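PDB 3BB8: CDP-4-keto-6-deoxy-D-glucose-3-dehydrase from Yersinia pseudotuberculosis, which removes the C-3 hydroxyl of CDP-4-keto-6-deoxy-D-glucose with a vitamin B6 cofactor, a step towards the 3,6-dideoxyhexoses of lipopolysaccharide. Local coordinates for the interface of chains A and B. Coordinates in Å, arbitrary orientation; residue numbers count along the deposited sequence, not the author numbering. Chains: chain A/B, CDP-4-keto-6-deoxy-D-glucose-3-dehydrase.

The interface of chains A and B. Residues chain A 39, 41, 223-225, 298; chain B 56-58.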
loop_
_atom_site.group_PDB
_atom_site.type_symbol
_atom_site.label_atom_id
_atom_site.label_comp_id
_atom_site.label_asym_id
_atom_site.label_seq_id
_atom_site.Cartn_x
_atom_site.Cartn_y
_atom_site.Cartn_z
ATOM N N LYS A 39 -19.927 -3.386 -5.505
ATOM C CA LYS A 39 -19.941 -3.945 -4.169
ATOM C C LYS A 39 -21.357 -4.157 -3.673
ATOM O O LYS A 39 -22.278 -3.443 -4.066
ATOM C CB LYS A 39 -19.196 -3.022 -3.199
ATOM C CG LYS A 39 -19.844 -1.662 -2.999
ATOM C CD LYS A 39 -18.873 -0.703 -2.328
ATOM C CE LYS A 39 -19.519 0.636 -2.037
ATOM N NZ LYS A 39 -20.029 1.309 -3.262
ATOM N N ILE A 41 -22.762 -4.357 -0.056
ATOM C CA ILE A 41 -22.569 -4.229 1.380
ATOM C C ILE A 41 -23.876 -3.859 2.071
ATOM O O ILE A 41 -24.799 -3.340 1.441
ATOM C CB ILE A 41 -21.530 -3.137 1.719
ATOM C CG1 ILE A 41 -22.064 -1.762 1.300
ATOM C CG2 ILE A 41 -20.211 -3.449 1.022
ATOM C CD1 ILE A 41 -21.242 -0.594 1.787
ATOM N N THR A 223 -15.270 -6.841 -0.608
ATOM C CA THR A 223 -14.472 -5.622 -0.573
ATOM C C THR A 223 -14.115 -5.009 0.790
ATOM O O THR A 223 -14.767 -5.261 1.808
ATOM C CB THR A 223 -15.175 -4.537 -1.396
ATOM O OG1 THR A 223 -14.345 -3.371 -1.489
ATOM C CG2 THR A 223 -16.489 -4.162 -0.727
ATOM N N MET A 224 -13.063 -4.196 0.796
ATOM C CA MET A 224 -12.746 -3.362 1.949
ATOM C C MET A 224 -12.580 -1.894 1.574
ATOM O O MET A 224 -11.924 -1.132 2.283
ATOM C CB MET A 224 -11.382 -3.744 2.529
ATOM C CG MET A 224 -11.310 -5.166 3.063
ATOM S SD MET A 224 -9.747 -5.521 3.887
ATOM C CE MET A 224 -9.750 -7.312 3.863
ATOM N N GLY A 225 -13.177 -1.504 0.452
ATOM C CA GLY A 225 -12.660 -0.408 -0.346
ATOM C C GLY A 225 -11.370 -0.661 -1.101
ATOM O O GLY A 225 -11.373 -0.804 -2.323
ATOM N N CYS A 298 -14.715 -4.268 7.463
ATOM C CA CYS A 298 -15.559 -4.363 6.283
ATOM C C CYS A 298 -15.369 -5.735 5.664
ATOM O O CYS A 298 -16.334 -6.422 5.353
ATOM C CB CYS A 298 -15.188 -3.268 5.281
ATOM S SG CYS A 298 -16.351 -3.056 3.906
ATOM N N GLY B 56 -20.645 4.502 2.889
ATOM C CA GLY B 56 -20.670 3.260 2.142
ATOM C C GLY B 56 -19.920 3.346 0.825
ATOM O O GLY B 56 -20.079 2.471 -0.019
ATOM N N TRP B 57 -19.114 4.389 0.657
ATOM C CA TRP B 57 -18.434 4.635 -0.609
ATOM C C TRP B 57 -17.144 3.823 -0.608
ATOM O O TRP B 57 -16.860 3.088 -1.554
ATOM C CB TRP B 57 -18.126 6.125 -0.771
ATOM C CG TRP B 57 -17.337 6.444 -2.004
ATOM C CD1 TRP B 57 -16.222 7.225 -2.084
ATOM C CD2 TRP B 57 -17.604 5.986 -3.336
ATOM N NE1 TRP B 57 -15.778 7.283 -3.383
ATOM C CE2 TRP B 57 -16.608 6.531 -4.171
ATOM C CE3 TRP B 57 -18.587 5.169 -3.902
ATOM C CZ2 TRP B 57 -16.567 6.287 -5.542
ATOM C CZ3 TRP B 57 -18.545 4.928 -5.264
ATOM C CH2 TRP B 57 -17.542 5.484 -6.067
ATOM N N LEU B 58 -16.364 3.959 0.460
ATOM C CA LEU B 58 -15.292 2.985 0.623
ATOM C C LEU B 58 -13.924 3.410 0.098
ATOM O O LEU B 58 -13.033 3.759 0.873
ATOM C CB LEU B 58 -15.718 1.627 0.060
ATOM C CG LEU B 58 -16.866 0.922 0.787
ATOM C CD1 LEU B 58 -16.708 -0.588 0.703
ATOM C CD2 LEU B 58 -16.945 1.378 2.235
#
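The flat peptide link between A:Met224 and A:Gly225 carries the side chain of B:Leu58 on one face. Methyl CD1 of B:Leu58 stands over that face, 3.7 Å from the amide N of A:Gly225. The N-H edge of the same link is used within chain A. There A:Gly225 N donates to the hydroxyl OG1 of A:Thr223 at 2.9 Å, a somewhat bent bond (131° at H) that probably helps to hold the 223-225 loop in shape. The other flat group is the indole of B:Trp57. The amino group of A:Lys39 comes to its six-membered ring near the CE3 edge, above the ring plane but offset outwards. NZ of A:Lys39 is 4.2 Å from CE3 of B:Trp57, too far to the side for a stack.

B:Leu58 is the plug of the patch. Its CG lies beside the backbone N (chi1 -66°), and chi2 then turns CD1 in among groups of chain A. Methylene CD of A:Lys39 covers CD1 from another side. Methyl CG2 of A:Thr223 lies 3.9 Å from CD1 of B:Leu58, and the thiol of A:Cys298, on helix 293-323, borders it more loosely. The base of the side chain is held too, with CB of B:Leu58 3.7 Å from CA of A:Gly225.

A:Lys39 crosses this plug at a slant. Its extended part, as far as CE, reaches the carbonyl oxygens of B:Gly56 and B:Trp57. The bend at the last torsion (chi4 -59°) then sets where NZ points, with NZ of A:Lys39 3.4 Å from O of B:Gly56. The positive charge may suit these oxygens, though the geometry does not establish a bond.

The patch is one of two symmetry-related copies in a two-fold dimer, the usual assembly of the aspartate aminotransferase fold. Its role is probably structural, joining loops of the two subunits. At its rim, methyl CD1 of A:Ile41 rests 3.9 Å from CA of B:Gly56.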